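Local coordinates for nucleoprotein (Rift valley fever virus, PDB 3OV9) that encapsidates the viral genomic RNA, protecting it from nucleases, and assembles into ring-shaped hexamers that form the nucleocapsid, the template for transcription and replication, at residues 42-46 against 88-92; 125-129 against 175-180; 151-157 against 211-217. The contacts are given in a common frame with arbitrary orientation. Residues are numbered along the deposited sequence.

Contact 1 (42-46 against 88-92); sequences LKQYG and NKYKL
The last turn of helix 35-46 packs on the C-terminal end of helix 77-90, with Tyr45 and Tyr90 in closest register (CA to CA 5.6 Å). Residues 42-46 are helical, closed by Gly46 N to Leu42 O at 2.8 Å. Tyr90 (phi/psi -107/4) ends its helix, and Lys91 leaves it with positive phi (52/45). Apolar packing dominates. Both tyrosines take chi1 m; Tyr45 CB lies 3.6 Å from Tyr90 CD1, and Leu42 CD2 (m,t) 4.1 Å from the same Tyr90 CD1. One face of the Tyr45 ring covers Tyr90 C, while Lys91 CG approaches Tyr45 OH to 4.0 Å. Tyr90 lays its ring edge against Leu42 O, 3.6 Å from CE1, and Gly46 CA is 3.2 Å from Tyr90 OH, where a CB would clash. Tyr45 CB also touches Lys89 O (3.3 Å), and one water donates to Tyr45 O (2.6 Å) and Lys89 O (3.2 Å). Lys89 runs extended (t,t,t,t), NZ 3.7 Å from Gly46 O; its charge has weak, long ion pairs with Asp49 and Asp53. Tyr90 OH is hydrogen-bonded to Asp53. The C-terminal turns of two helices, one in the region essential for oligomerization, thus pack through aromatic and aliphatic groups, water linking carbonyls that cannot bond each other.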
ATOM      1  N   LEU A  42     -19.917  22.448 -33.692  1.00 18.66           N
ATOM      2  CA  LEU A  42     -18.860  22.847 -34.633  1.00 18.97           C
ATOM      3  C   LEU A  42     -19.315  23.973 -35.559  1.00 19.46           C
ATOM      4  O   LEU A  42     -18.614  24.975 -35.707  1.00 19.38           O
ATOM      5  CB  LEU A  42     -18.369  21.655 -35.465  1.00 18.90           C
ATOM      6  CG  LEU A  42     -17.504  20.600 -34.769  1.00 18.41           C
ATOM      7  CD1 LEU A  42     -17.326  19.389 -35.669  1.00 17.72           C
ATOM      8  CD2 LEU A  42     -16.148  21.170 -34.351  1.00 18.44           C
ATOM      9  N   LYS A  43     -20.488  23.796 -36.165  1.00 20.00           N
ATOM     10  CA  LYS A  43     -21.093  24.791 -37.056  1.00 20.74           C
ATOM     11  C   LYS A  43     -21.396  26.099 -36.324  1.00 20.91           C
ATOM     12  O   LYS A  43     -21.143  27.187 -36.853  1.00 20.96           O
ATOM     13  CB  LYS A  43     -22.378  24.233 -37.680  1.00 20.96           C
ATOM     14  CG  LYS A  43     -22.161  23.169 -38.759  1.00 22.37           C
ATOM     15  CD  LYS A  43     -22.332  23.729 -40.169  1.00 24.65           C
ATOM     16  CE  LYS A  43     -23.794  23.796 -40.581  1.00 26.06           C
ATOM     17  NZ  LYS A  43     -23.986  24.293 -41.976  1.00 27.00           N
ATOM     18  N   GLN A  44     -21.930  25.978 -35.107  1.00 21.14           N
ATOM     19  CA  GLN A  44     -22.279  27.123 -34.265  1.00 21.51           C
ATOM     20  C   GLN A  44     -21.059  27.971 -33.907  1.00 21.50           C
ATOM     21  O   GLN A  44     -21.061  29.184 -34.120  1.00 21.35           O
ATOM     22  CB  GLN A  44     -22.988  26.654 -32.988  1.00 21.57           C
ATOM     23  CG  GLN A  44     -23.323  27.770 -32.000  1.00 22.39           C
ATOM     24  CD  GLN A  44     -23.726  27.239 -30.643  1.00 23.37           C
ATOM     25  OE1 GLN A  44     -24.786  26.628 -30.489  1.00 24.03           O
ATOM     26  NE2 GLN A  44     -22.884  27.470 -29.646  1.00 23.88           N
ATOM     27  N   TYR A  45     -20.031  27.322 -33.363  1.00 21.59           N
ATOM     28  CA  TYR A  45     -18.820  28.006 -32.916  1.00 21.63           C
ATOM     29  C   TYR A  45     -17.921  28.438 -34.071  1.00 21.85           C
ATOM     30  O   TYR A  45     -17.270  29.480 -33.999  1.00 21.82           O
ATOM     31  CB  TYR A  45     -18.017  27.121 -31.953  1.00 21.60           C
ATOM     32  CG  TYR A  45     -18.629  26.944 -30.579  1.00 21.57           C
ATOM     33  CD1 TYR A  45     -18.998  28.045 -29.806  1.00 21.74           C
ATOM     34  CD2 TYR A  45     -18.807  25.671 -30.038  1.00 21.97           C
ATOM     35  CE1 TYR A  45     -19.553  27.882 -28.542  1.00 22.08           C
ATOM     36  CE2 TYR A  45     -19.360  25.496 -28.773  1.00 21.77           C
ATOM     37  CZ  TYR A  45     -19.733  26.605 -28.035  1.00 21.97           C
ATOM     38  OH  TYR A  45     -20.276  26.438 -26.786  1.00 22.47           O
ATOM     39  N   GLY A  46     -17.892  27.635 -35.131  1.00 21.98           N
ATOM     40  CA  GLY A  46     -16.922  27.811 -36.207  1.00 22.30           C
ATOM     41  C   GLY A  46     -17.357  28.667 -37.377  1.00 22.67           C
ATOM     42  O   GLY A  46     -16.522  29.315 -38.014  1.00 22.53           O
ATOM     43  N   ASN A  88     -10.388  28.384 -27.252  1.00 22.11           N
ATOM     44  CA  ASN A  88     -11.244  29.534 -26.953  1.00 22.57           C
ATOM     45  C   ASN A  88     -12.472  29.620 -27.853  1.00 22.69           C
ATOM     46  O   ASN A  88     -13.554  30.000 -27.398  1.00 22.97           O
ATOM     47  CB  ASN A  88     -10.451  30.844 -27.030  1.00 22.82           C
ATOM     48  CG  ASN A  88      -9.351  30.932 -25.983  1.00 23.45           C
ATOM     49  OD1 ASN A  88      -8.318  31.565 -26.213  1.00 24.96           O
ATOM     50  ND2 ASN A  88      -9.565  30.304 -24.830  1.00 24.51           N
ATOM     51  N   LYS A  89     -12.295  29.260 -29.124  1.00 22.59           N
ATOM     52  CA  LYS A  89     -13.361  29.355 -30.119  1.00 22.62           C
ATOM     53  C   LYS A  89     -14.386  28.228 -29.990  1.00 22.42           C
ATOM     54  O   LYS A  89     -15.589  28.464 -30.127  1.00 22.44           O
ATOM     55  CB  LYS A  89     -12.769  29.375 -31.531  1.00 22.77           C
ATOM     56  CG  LYS A  89     -13.758  29.709 -32.638  1.00 23.78           C
ATOM     57  CD  LYS A  89     -13.045  29.832 -33.971  1.00 25.08           C
ATOM     58  CE  LYS A  89     -14.020  30.065 -35.108  1.00 26.48           C
ATOM     59  NZ  LYS A  89     -13.301  30.285 -36.392  1.00 27.18           N
ATOM     60  N   TYR A  90     -13.905  27.016 -29.722  1.00 22.17           N
ATOM     61  CA  TYR A  90     -14.766  25.827 -29.685  1.00 21.81           C
ATOM     62  C   TYR A  90     -15.025  25.301 -28.272  1.00 22.04           C
ATOM     63  O   TYR A  90     -15.689  24.270 -28.098  1.00 21.87           O
ATOM     64  CB  TYR A  90     -14.192  24.726 -30.591  1.00 21.53           C
ATOM     65  CG  TYR A  90     -14.192  25.102 -32.054  1.00 20.91           C
ATOM     66  CD1 TYR A  90     -15.311  24.874 -32.852  1.00 20.32           C
ATOM     67  CD2 TYR A  90     -13.076  25.702 -32.641  1.00 20.23           C
ATOM     68  CE1 TYR A  90     -15.321  25.227 -34.195  1.00 19.62           C
ATOM     69  CE2 TYR A  90     -13.075  26.061 -33.981  1.00 20.07           C
ATOM     70  CZ  TYR A  90     -14.200  25.821 -34.754  1.00 19.62           C
ATOM     71  OH  TYR A  90     -14.202  26.176 -36.081  1.00 19.30           O
ATOM     72  N   LYS A  91     -14.508  26.024 -27.275  1.00 22.17           N
ATOM     73  CA  LYS A  91     -14.661  25.696 -25.847  1.00 22.57           C
ATOM     74  C   LYS A  91     -14.264  24.253 -25.522  1.00 22.74           C
ATOM     75  O   LYS A  91     -14.957  23.547 -24.782  1.00 22.69           O
ATOM     76  CB  LYS A  91     -16.081  26.027 -25.348  1.00 22.64           C
ATOM     77  CG  LYS A  91     -16.592  27.429 -25.715  1.00 23.34           C
ATOM     78  CD  LYS A  91     -15.653  28.563 -25.273  1.00 25.11           C
ATOM     79  CE  LYS A  91     -15.860  28.962 -23.819  1.00 26.04           C
ATOM     80  NZ  LYS A  91     -14.916  30.042 -23.403  1.00 27.48           N
ATOM     81  N   LEU A  92     -13.126  23.835 -26.074  1.00 22.87           N
ATOM     82  CA  LEU A  92     -12.664  22.451 -25.982  1.00 23.23           C
ATOM     83  C   LEU A  92     -12.364  22.001 -24.557  1.00 23.80           C
ATOM     84  O   LEU A  92     -11.785  22.748 -23.760  1.00 23.59           O
ATOM     85  CB  LEU A  92     -11.434  22.231 -26.876  1.00 23.00           C
ATOM     86  CG  LEU A  92     -11.596  22.405 -28.390  1.00 22.76           C
ATOM     87  CD1 LEU A  92     -10.236  22.351 -29.077  1.00 21.90           C
ATOM     88  CD2 LEU A  92     -12.536  21.360 -28.983  1.00 22.14           C
TER
HETATM   89  O   HOH W   1     -16.979  30.822 -31.764  1.00 24.78           O

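Contact 2 (125-129 against 175-180); sequences WLPVT and QFSRVI
This is a small, mainly apolar loop-on-helix contact at the surface of an all-helical fold: the loop between helices 112-122 and 130-136 rests on the last turns of helix 159-180, burying 245 Å² without hydrogen bonds between the segments. Residues 125-129 form no regular helix or strand: Leu126 is extended (phi/psi -83/159), Pro127 turns the chain (-54/-45), Val128 is extended again (-108/119), and Thr129 sits at the N-cap position of helix 130-136. Opposite, 175-180 is helical, with Val179 N to Gln175 O at 3.0 Å and Ile180 N to Phe176 O at 3.1 Å. The register pairs Val128 with Phe176 (CA to CA 6.0 Å) and Pro127 with Val179 (7.0 Å). Val128 (chi1 t) points toward the helix between residues one turn apart: its CG2 lies 3.7 Å from Val179 CG2 and 3.8 Å from Phe176 CA, while its CG1 is 4.2 Å from Gln175 CB. Pro127, the more exposed of the two loop residues in contact, sets its CG 3.8 Å from CE1 of Phe176 (chi1 t), and its CB 4.3 Å from both Val179 CG1 and Ile180 CG2. Trp125, a site probably important for dimerization, takes no part here and packs on Val25 of a neighbouring subunit. Met133 of helix 130-136 touches both Val128 and Gln175, extending the seam, while Ser177 turns to Val192 and Phe196 of helix 189-204.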
ATOM      1  N   TRP A 125       2.738   8.574 -37.611  1.00 21.33           N
ATOM      2  CA  TRP A 125       2.726   9.555 -36.522  1.00 21.34           C
ATOM      3  C   TRP A 125       1.658   9.282 -35.459  1.00 21.01           C
ATOM      4  O   TRP A 125       1.427  10.105 -34.569  1.00 20.84           O
ATOM      5  CB  TRP A 125       2.607  10.978 -37.072  1.00 21.49           C
ATOM      6  CG  TRP A 125       3.726  11.334 -38.002  1.00 22.78           C
ATOM      7  CD1 TRP A 125       5.033  11.557 -37.666  1.00 23.84           C
ATOM      8  CD2 TRP A 125       3.641  11.500 -39.420  1.00 23.84           C
ATOM      9  NE1 TRP A 125       5.765  11.855 -38.790  1.00 24.64           N
ATOM     10  CE2 TRP A 125       4.936  11.827 -39.881  1.00 24.46           C
ATOM     11  CE3 TRP A 125       2.596  11.406 -40.350  1.00 24.39           C
ATOM     12  CZ2 TRP A 125       5.215  12.062 -41.231  1.00 25.09           C
ATOM     13  CZ3 TRP A 125       2.875  11.641 -41.692  1.00 24.49           C
ATOM     14  CH2 TRP A 125       4.174  11.962 -42.120  1.00 25.05           C
ATOM     15  N   LEU A 126       1.019   8.118 -35.556  1.00 20.71           N
ATOM     16  CA  LEU A 126       0.053   7.673 -34.557  1.00 20.70           C
ATOM     17  C   LEU A 126       0.775   7.012 -33.378  1.00 20.86           C
ATOM     18  O   LEU A 126       1.922   6.576 -33.530  1.00 20.81           O
ATOM     19  CB  LEU A 126      -0.948   6.695 -35.188  1.00 20.41           C
ATOM     20  CG  LEU A 126      -1.709   7.159 -36.433  1.00 20.24           C
ATOM     21  CD1 LEU A 126      -2.475   5.990 -37.040  1.00 19.54           C
ATOM     22  CD2 LEU A 126      -2.646   8.325 -36.127  1.00 19.50           C
ATOM     23  N   PRO A 127       0.115   6.940 -32.198  1.00 21.12           N
ATOM     24  CA  PRO A 127       0.717   6.300 -31.018  1.00 21.29           C
ATOM     25  C   PRO A 127       1.195   4.876 -31.300  1.00 21.58           C
ATOM     26  O   PRO A 127       2.301   4.505 -30.900  1.00 21.70           O
ATOM     27  CB  PRO A 127      -0.426   6.300 -30.003  1.00 21.32           C
ATOM     28  CG  PRO A 127      -1.241   7.481 -30.374  1.00 21.13           C
ATOM     29  CD  PRO A 127      -1.200   7.527 -31.876  1.00 21.13           C
ATOM     30  N   VAL A 128       0.360   4.094 -31.983  1.00 21.59           N
ATOM     31  CA  VAL A 128       0.780   2.819 -32.547  1.00 21.81           C
ATOM     32  C   VAL A 128       0.852   3.013 -34.057  1.00 21.94           C
ATOM     33  O   VAL A 128      -0.148   3.343 -34.694  1.00 21.97           O
ATOM     34  CB  VAL A 128      -0.196   1.672 -32.195  1.00 21.73           C
ATOM     35  CG1 VAL A 128       0.320   0.343 -32.731  1.00 21.98           C
ATOM     36  CG2 VAL A 128      -0.406   1.586 -30.692  1.00 21.94           C
ATOM     37  N   THR A 129       2.042   2.832 -34.621  1.00 22.00           N
ATOM     38  CA  THR A 129       2.259   3.083 -36.043  1.00 22.10           C
ATOM     39  C   THR A 129       1.729   1.927 -36.883  1.00 21.94           C
ATOM     40  O   THR A 129       1.528   0.821 -36.375  1.00 21.98           O
ATOM     41  CB  THR A 129       3.754   3.305 -36.374  1.00 22.29           C
ATOM     42  OG1 THR A 129       4.494   2.113 -36.082  1.00 22.68           O
ATOM     43  CG2 THR A 129       4.324   4.481 -35.578  1.00 22.49           C
ATOM     44  N   GLN A 175      -3.733  -2.988 -28.947  1.00 24.03           N
ATOM     45  CA  GLN A 175      -2.414  -2.354 -28.921  1.00 24.78           C
ATOM     46  C   GLN A 175      -2.510  -0.902 -28.470  1.00 25.22           C
ATOM     47  O   GLN A 175      -1.752  -0.463 -27.605  1.00 25.19           O
ATOM     48  CB  GLN A 175      -1.736  -2.423 -30.297  1.00 24.75           C
ATOM     49  CG  GLN A 175      -1.843  -3.766 -31.014  1.00 25.20           C
ATOM     50  CD  GLN A 175      -1.363  -4.941 -30.180  1.00 26.06           C
ATOM     51  OE1 GLN A 175      -0.269  -4.914 -29.606  1.00 26.23           O
ATOM     52  NE2 GLN A 175      -2.179  -5.989 -30.118  1.00 25.77           N
ATOM     53  N   PHE A 176      -3.458  -0.176 -29.062  1.00 25.74           N
ATOM     54  CA  PHE A 176      -3.682   1.243 -28.789  1.00 26.36           C
ATOM     55  C   PHE A 176      -3.980   1.509 -27.314  1.00 27.27           C
ATOM     56  O   PHE A 176      -3.387   2.407 -26.714  1.00 27.31           O
ATOM     57  CB  PHE A 176      -4.824   1.757 -29.675  1.00 26.01           C
ATOM     58  CG  PHE A 176      -5.072   3.239 -29.576  1.00 25.26           C
ATOM     59  CD1 PHE A 176      -4.187   4.150 -30.150  1.00 24.41           C
ATOM     60  CD2 PHE A 176      -6.208   3.721 -28.934  1.00 24.46           C
ATOM     61  CE1 PHE A 176      -4.427   5.521 -30.072  1.00 24.13           C
ATOM     62  CE2 PHE A 176      -6.456   5.088 -28.848  1.00 24.35           C
ATOM     63  CZ  PHE A 176      -5.563   5.991 -29.420  1.00 24.35           C
ATOM     64  N   SER A 177      -4.882   0.715 -26.739  1.00 28.32           N
ATOM     65  CA  SER A 177      -5.297   0.869 -25.341  1.00 29.67           C
ATOM     66  C   SER A 177      -4.158   0.630 -24.353  1.00 30.52           C
ATOM     67  O   SER A 177      -4.126   1.241 -23.285  1.00 30.64           O
ATOM     68  CB  SER A 177      -6.462  -0.064 -25.014  1.00 29.55           C
ATOM     69  OG  SER A 177      -7.594   0.235 -25.813  1.00 30.03           O
ATOM     70  N   ARG A 178      -3.238  -0.260 -24.713  1.00 31.72           N
ATOM     71  CA  ARG A 178      -2.083  -0.565 -23.868  1.00 32.97           C
ATOM     72  C   ARG A 178      -0.976   0.486 -23.983  1.00 33.84           C
ATOM     73  O   ARG A 178      -0.264   0.747 -23.013  1.00 33.93           O
ATOM     74  CB  ARG A 178      -1.538  -1.965 -24.171  1.00 32.93           C
ATOM     75  CG  ARG A 178      -2.408  -3.096 -23.632  1.00 33.26           C
ATOM     76  CD  ARG A 178      -1.585  -4.339 -23.324  1.00 33.92           C
ATOM     77  NE  ARG A 178      -1.455  -5.234 -24.471  1.00 33.82           N
ATOM     78  CZ  ARG A 178      -1.961  -6.464 -24.534  1.00 33.67           C
ATOM     79  NH1 ARG A 178      -2.634  -6.973 -23.509  1.00 33.87           N
ATOM     80  NH2 ARG A 178      -1.784  -7.194 -25.626  1.00 33.43           N
ATOM     81  N   VAL A 179      -0.843   1.086 -25.164  1.00 34.97           N
ATOM     82  CA  VAL A 179       0.189   2.100 -25.413  1.00 36.10           C
ATOM     83  C   VAL A 179      -0.155   3.444 -24.762  1.00 36.93           C
ATOM     84  O   VAL A 179       0.692   4.050 -24.100  1.00 37.09           O
ATOM     85  CB  VAL A 179       0.489   2.260 -26.934  1.00 36.02           C
ATOM     86  CG1 VAL A 179       1.250   3.553 -27.223  1.00 36.19           C
ATOM     87  CG2 VAL A 179       1.277   1.063 -27.448  1.00 36.05           C
ATOM     88  N   ILE A 180      -1.395   3.897 -24.937  1.00 38.01           N
ATOM     89  CA  ILE A 180      -1.835   5.183 -24.380  1.00 39.03           C
ATOM     90  C   ILE A 180      -1.994   5.143 -22.855  1.00 39.81           C
ATOM     91  O   ILE A 180      -2.042   6.190 -22.202  1.00 39.83           O
ATOM     92  CB  ILE A 180      -3.132   5.726 -25.059  1.00 39.04           C
ATOM     93  CG1 ILE A 180      -4.327   4.795 -24.808  1.00 39.02           C
ATOM     94  CG2 ILE A 180      -2.898   5.967 -26.555  1.00 39.05           C
ATOM     95  CD1 ILE A 180      -5.687   5.432 -25.057  1.00 39.07           C
TER

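Contact 3 (151-157 against 211-217); sequences GMVDPSL and HEKRREF
Arg215 lays one face of its guanidinium over Leu157 CD2, 3.5 Å from NE, and turns its edge to Asp154. The salt bridge runs from Arg215 NE to Asp154 OD2 (2.8 Å), with weak hydrogen bonds from Arg215 NH2 to that oxygen (3.2 Å) and to Ser156 OG (3.3 Å). Asp154 (chi1 t) also shapes its own loop: OD1 accepts from Ser156 N (2.9 Å), an Asx turn inside the type I beta turn 154-157, and also from Ser156 OG (2.7 Å). This loop, leading into helix 159-180, runs against the direction of helix 211-220, in register at Met152-Arg214 (CA to CA 4.9 Å) and Asp154-His211 (5.0 Å). Arg214 (m,t,t) donates from NH1 to Val153 O (2.8 Å), places a guanidinium face under Gly151 O, and bonds also to the Ala203, Phe208 and Ile209 carbonyls. Pro155 CG meets His211 NE2 at 3.4 Å. Met152 (m,m) makes an oblique Met-aromatic contact, SD 4.0 Å from the Phe217 ring centroid; Arg8 of a neighbouring subunit packs on both.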
ATOM      1  N   GLY A 151     -17.727   3.741 -35.922  1.00 11.82           N
ATOM      2  CA  GLY A 151     -18.880   4.432 -36.512  1.00 12.00           C
ATOM      3  C   GLY A 151     -19.045   4.237 -38.012  1.00 12.18           C
ATOM      4  O   GLY A 151     -19.985   4.763 -38.612  1.00 12.50           O
ATOM      5  N   MET A 152     -18.125   3.490 -38.620  1.00 12.08           N
ATOM      6  CA  MET A 152     -18.188   3.170 -40.047  1.00 12.62           C
ATOM      7  C   MET A 152     -18.659   1.741 -40.291  1.00 12.73           C
ATOM      8  O   MET A 152     -18.837   1.321 -41.442  1.00 13.17           O
ATOM      9  CB  MET A 152     -16.819   3.382 -40.708  1.00 12.39           C
ATOM     10  CG  MET A 152     -16.350   4.826 -40.770  1.00 12.88           C
ATOM     11  SD  MET A 152     -17.186   5.801 -42.030  1.00 13.68           S
ATOM     12  CE  MET A 152     -18.506   6.550 -41.073  1.00 14.84           C
ATOM     13  N   VAL A 153     -18.864   0.998 -39.208  1.00 13.06           N
ATOM     14  CA  VAL A 153     -19.216  -0.415 -39.298  1.00 13.58           C
ATOM     15  C   VAL A 153     -20.728  -0.567 -39.475  1.00 13.96           C
ATOM     16  O   VAL A 153     -21.508   0.032 -38.735  1.00 14.01           O
ATOM     17  CB  VAL A 153     -18.716  -1.209 -38.057  1.00 13.42           C
ATOM     18  CG1 VAL A 153     -19.057  -2.683 -38.183  1.00 13.68           C
ATOM     19  CG2 VAL A 153     -17.211  -1.040 -37.883  1.00 13.79           C
ATOM     20  N   ASP A 154     -21.115  -1.352 -40.478  1.00 14.44           N
ATOM     21  CA  ASP A 154     -22.516  -1.670 -40.758  1.00 14.97           C
ATOM     22  C   ASP A 154     -22.929  -2.923 -39.979  1.00 15.19           C
ATOM     23  O   ASP A 154     -22.500  -4.028 -40.318  1.00 15.27           O
ATOM     24  CB  ASP A 154     -22.700  -1.879 -42.268  1.00 14.98           C
ATOM     25  CG  ASP A 154     -24.118  -2.296 -42.651  1.00 15.38           C
ATOM     26  OD1 ASP A 154     -25.010  -2.331 -41.777  1.00 16.60           O
ATOM     27  OD2 ASP A 154     -24.336  -2.596 -43.844  1.00 16.73           O
ATOM     28  N   PRO A 155     -23.778  -2.761 -38.940  1.00 15.65           N
ATOM     29  CA  PRO A 155     -24.176  -3.892 -38.091  1.00 16.16           C
ATOM     30  C   PRO A 155     -25.118  -4.885 -38.778  1.00 16.72           C
ATOM     31  O   PRO A 155     -25.438  -5.927 -38.197  1.00 16.97           O
ATOM     32  CB  PRO A 155     -24.884  -3.213 -36.914  1.00 15.91           C
ATOM     33  CG  PRO A 155     -25.419  -1.952 -37.479  1.00 16.03           C
ATOM     34  CD  PRO A 155     -24.409  -1.501 -38.503  1.00 15.60           C
ATOM     35  N   SER A 156     -25.553  -4.563 -39.995  1.00 17.44           N
ATOM     36  CA  SER A 156     -26.420  -5.448 -40.773  1.00 18.08           C
ATOM     37  C   SER A 156     -25.638  -6.397 -41.690  1.00 18.53           C
ATOM     38  O   SER A 156     -26.233  -7.216 -42.394  1.00 18.54           O
ATOM     39  CB  SER A 156     -27.449  -4.639 -41.575  1.00 18.09           C
ATOM     40  OG  SER A 156     -26.870  -4.037 -42.718  1.00 18.25           O
ATOM     41  N   LEU A 157     -24.309  -6.281 -41.681  1.00 19.11           N
ATOM     42  CA  LEU A 157     -23.443  -7.236 -42.377  1.00 19.75           C
ATOM     43  C   LEU A 157     -23.675  -8.659 -41.859  1.00 20.24           C
ATOM     44  O   LEU A 157     -23.988  -8.836 -40.677  1.00 20.26           O
ATOM     45  CB  LEU A 157     -21.968  -6.856 -42.196  1.00 19.62           C
ATOM     46  CG  LEU A 157     -21.392  -5.758 -43.097  1.00 19.97           C
ATOM     47  CD1 LEU A 157     -20.077  -5.246 -42.528  1.00 19.92           C
ATOM     48  CD2 LEU A 157     -21.204  -6.249 -44.524  1.00 19.87           C
ATOM     49  N   HIS A 211     -27.007   2.366 -42.258  1.00 16.26           N
ATOM     50  CA  HIS A 211     -26.316   1.096 -42.490  1.00 16.27           C
ATOM     51  C   HIS A 211     -25.717   1.040 -43.892  1.00 16.27           C
ATOM     52  O   HIS A 211     -24.586   0.596 -44.078  1.00 15.76           O
ATOM     53  CB  HIS A 211     -27.260  -0.094 -42.282  1.00 16.45           C
ATOM     54  CG  HIS A 211     -27.738  -0.254 -40.872  1.00 16.88           C
ATOM     55  ND1 HIS A 211     -28.789  -1.079 -40.534  1.00 17.94           N
ATOM     56  CD2 HIS A 211     -27.318   0.312 -39.717  1.00 18.15           C
ATOM     57  CE1 HIS A 211     -28.989  -1.021 -39.229  1.00 18.43           C
ATOM     58  NE2 HIS A 211     -28.112  -0.182 -38.710  1.00 18.18           N
ATOM     59  N   GLU A 212     -26.488   1.518 -44.867  1.00 16.45           N
ATOM     60  CA  GLU A 212     -26.087   1.502 -46.269  1.00 16.65           C
ATOM     61  C   GLU A 212     -24.905   2.432 -46.558  1.00 16.70           C
ATOM     62  O   GLU A 212     -23.985   2.050 -47.285  1.00 17.00           O
ATOM     63  CB  GLU A 212     -27.280   1.846 -47.169  1.00 16.70           C
ATOM     64  CG  GLU A 212     -28.385   0.779 -47.188  1.00 17.09           C
ATOM     65  CD  GLU A 212     -29.413   0.918 -46.060  1.00 16.94           C
ATOM     66  OE1 GLU A 212     -30.344   0.082 -46.016  1.00 17.32           O
ATOM     67  OE2 GLU A 212     -29.310   1.849 -45.229  1.00 16.12           O
ATOM     68  N   LYS A 213     -24.928   3.638 -45.990  1.00 16.90           N
ATOM     69  CA  LYS A 213     -23.818   4.583 -46.153  1.00 17.04           C
ATOM     70  C   LYS A 213     -22.558   4.091 -45.435  1.00 16.75           C
ATOM     71  O   LYS A 213     -21.444   4.291 -45.927  1.00 16.44           O
ATOM     72  CB  LYS A 213     -24.193   5.987 -45.665  1.00 17.31           C
ATOM     73  CG  LYS A 213     -25.123   6.771 -46.594  1.00 19.12           C
ATOM     74  CD  LYS A 213     -25.380   8.193 -46.075  1.00 22.00           C
ATOM     75  CE  LYS A 213     -26.343   8.220 -44.883  1.00 23.79           C
ATOM     76  NZ  LYS A 213     -26.643   9.608 -44.433  1.00 25.54           N
ATOM     77  N   ARG A 214     -22.740   3.449 -44.281  1.00 16.54           N
ATOM     78  CA  ARG A 214     -21.620   2.837 -43.557  1.00 16.43           C
ATOM     79  C   ARG A 214     -20.945   1.763 -44.408  1.00 16.52           C
ATOM     80  O   ARG A 214     -19.721   1.767 -44.559  1.00 16.37           O
ATOM     81  CB  ARG A 214     -22.075   2.251 -42.217  1.00 16.37           C
ATOM     82  CG  ARG A 214     -22.272   3.271 -41.110  1.00 15.85           C
ATOM     83  CD  ARG A 214     -23.025   2.649 -39.950  1.00 15.70           C
ATOM     84  NE  ARG A 214     -23.266   3.594 -38.866  1.00 15.21           N
ATOM     85  CZ  ARG A 214     -22.800   3.459 -37.626  1.00 14.12           C
ATOM     86  NH1 ARG A 214     -22.057   2.410 -37.293  1.00 13.14           N
ATOM     87  NH2 ARG A 214     -23.082   4.379 -36.714  1.00 13.51           N
ATOM     88  N   ARG A 215     -21.739   0.857 -44.981  1.00 16.42           N
ATOM     89  CA  ARG A 215     -21.180  -0.183 -45.847  1.00 16.68           C
ATOM     90  C   ARG A 215     -20.499   0.407 -47.083  1.00 16.68           C
ATOM     91  O   ARG A 215     -19.495  -0.138 -47.556  1.00 16.77           O
ATOM     92  CB  ARG A 215     -22.231  -1.223 -46.249  1.00 16.81           C
ATOM     93  CG  ARG A 215     -21.601  -2.555 -46.673  1.00 17.19           C
ATOM     94  CD  ARG A 215     -22.628  -3.569 -47.140  1.00 17.80           C
ATOM     95  NE  ARG A 215     -23.486  -4.025 -46.051  1.00 18.68           N
ATOM     96  CZ  ARG A 215     -24.267  -5.102 -46.110  1.00 19.39           C
ATOM     97  NH1 ARG A 215     -24.297  -5.852 -47.205  1.00 19.73           N
ATOM     98  NH2 ARG A 215     -25.010  -5.434 -45.065  1.00 19.14           N
ATOM     99  N   GLU A 216     -21.046   1.514 -47.593  1.00 16.78           N
ATOM    100  CA  GLU A 216     -20.452   2.215 -48.729  0.50 16.84           C
ATOM    101  C   GLU A 216     -19.050   2.722 -48.398  1.00 16.71           C
ATOM    102  O   GLU A 216     -18.148   2.656 -49.239  1.00 16.48           O
ATOM    103  CB  GLU A 216     -21.338   3.372 -49.195  0.50 17.32           C
ATOM    104  CG  GLU A 216     -22.446   2.964 -50.150  0.50 18.14           C
ATOM    105  CD  GLU A 216     -23.001   4.141 -50.927  0.50 19.44           C
ATOM    106  OE1 GLU A 216     -22.602   5.288 -50.638  0.50 19.94           O
ATOM    107  OE2 GLU A 216     -23.834   3.918 -51.831  0.50 20.76           O
ATOM    108  N   PHE A 217     -18.867   3.216 -47.174  1.00 16.30           N
ATOM    109  CA  PHE A 217     -17.547   3.655 -46.721  1.00 16.08           C
ATOM    110  C   PHE A 217     -16.600   2.465 -46.616  1.00 15.92           C
ATOM    111  O   PHE A 217     -15.460   2.537 -47.077  1.00 15.70           O
ATOM    112  CB  PHE A 217     -17.628   4.392 -45.380  1.00 15.95           C
ATOM    113  CG  PHE A 217     -18.078   5.826 -45.488  1.00 16.35           C
ATOM    114  CD1 PHE A 217     -17.364   6.744 -46.254  1.00 17.23           C
ATOM    115  CD2 PHE A 217     -19.202   6.266 -44.795  1.00 17.18           C
ATOM    116  CE1 PHE A 217     -17.773   8.073 -46.342  1.00 17.68           C
ATOM    117  CE2 PHE A 217     -19.620   7.590 -44.877  1.00 17.07           C
ATOM    118  CZ  PHE A 217     -18.903   8.498 -45.654  1.00 17.67           C
TER

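The three contacts do not touch. Contact 1 and contact 2 have centres 28 Å apart and nearest atoms about 17 Å apart; for contact 1 and contact 3 the values are 29 Å and about 14 Å, for contact 2 and contact 3 25 Å and about 13 Å. Contacts 2 and 3 cross along the chain, on opposite sides of its centre: helix 159-180 follows segment 151-157 and carries segment 175-180. Each contact is near residues that probably bind RNA: between side chains, Leu42 is about 8 Å from Arg106 and Phe176 about 8 Å from Ser105, while Gly151 is about 6 Å from the Phe33 side chain. Phe33 also lines the nitrite pocket, and the His211 side chain is about 4 Å from a sodium ion.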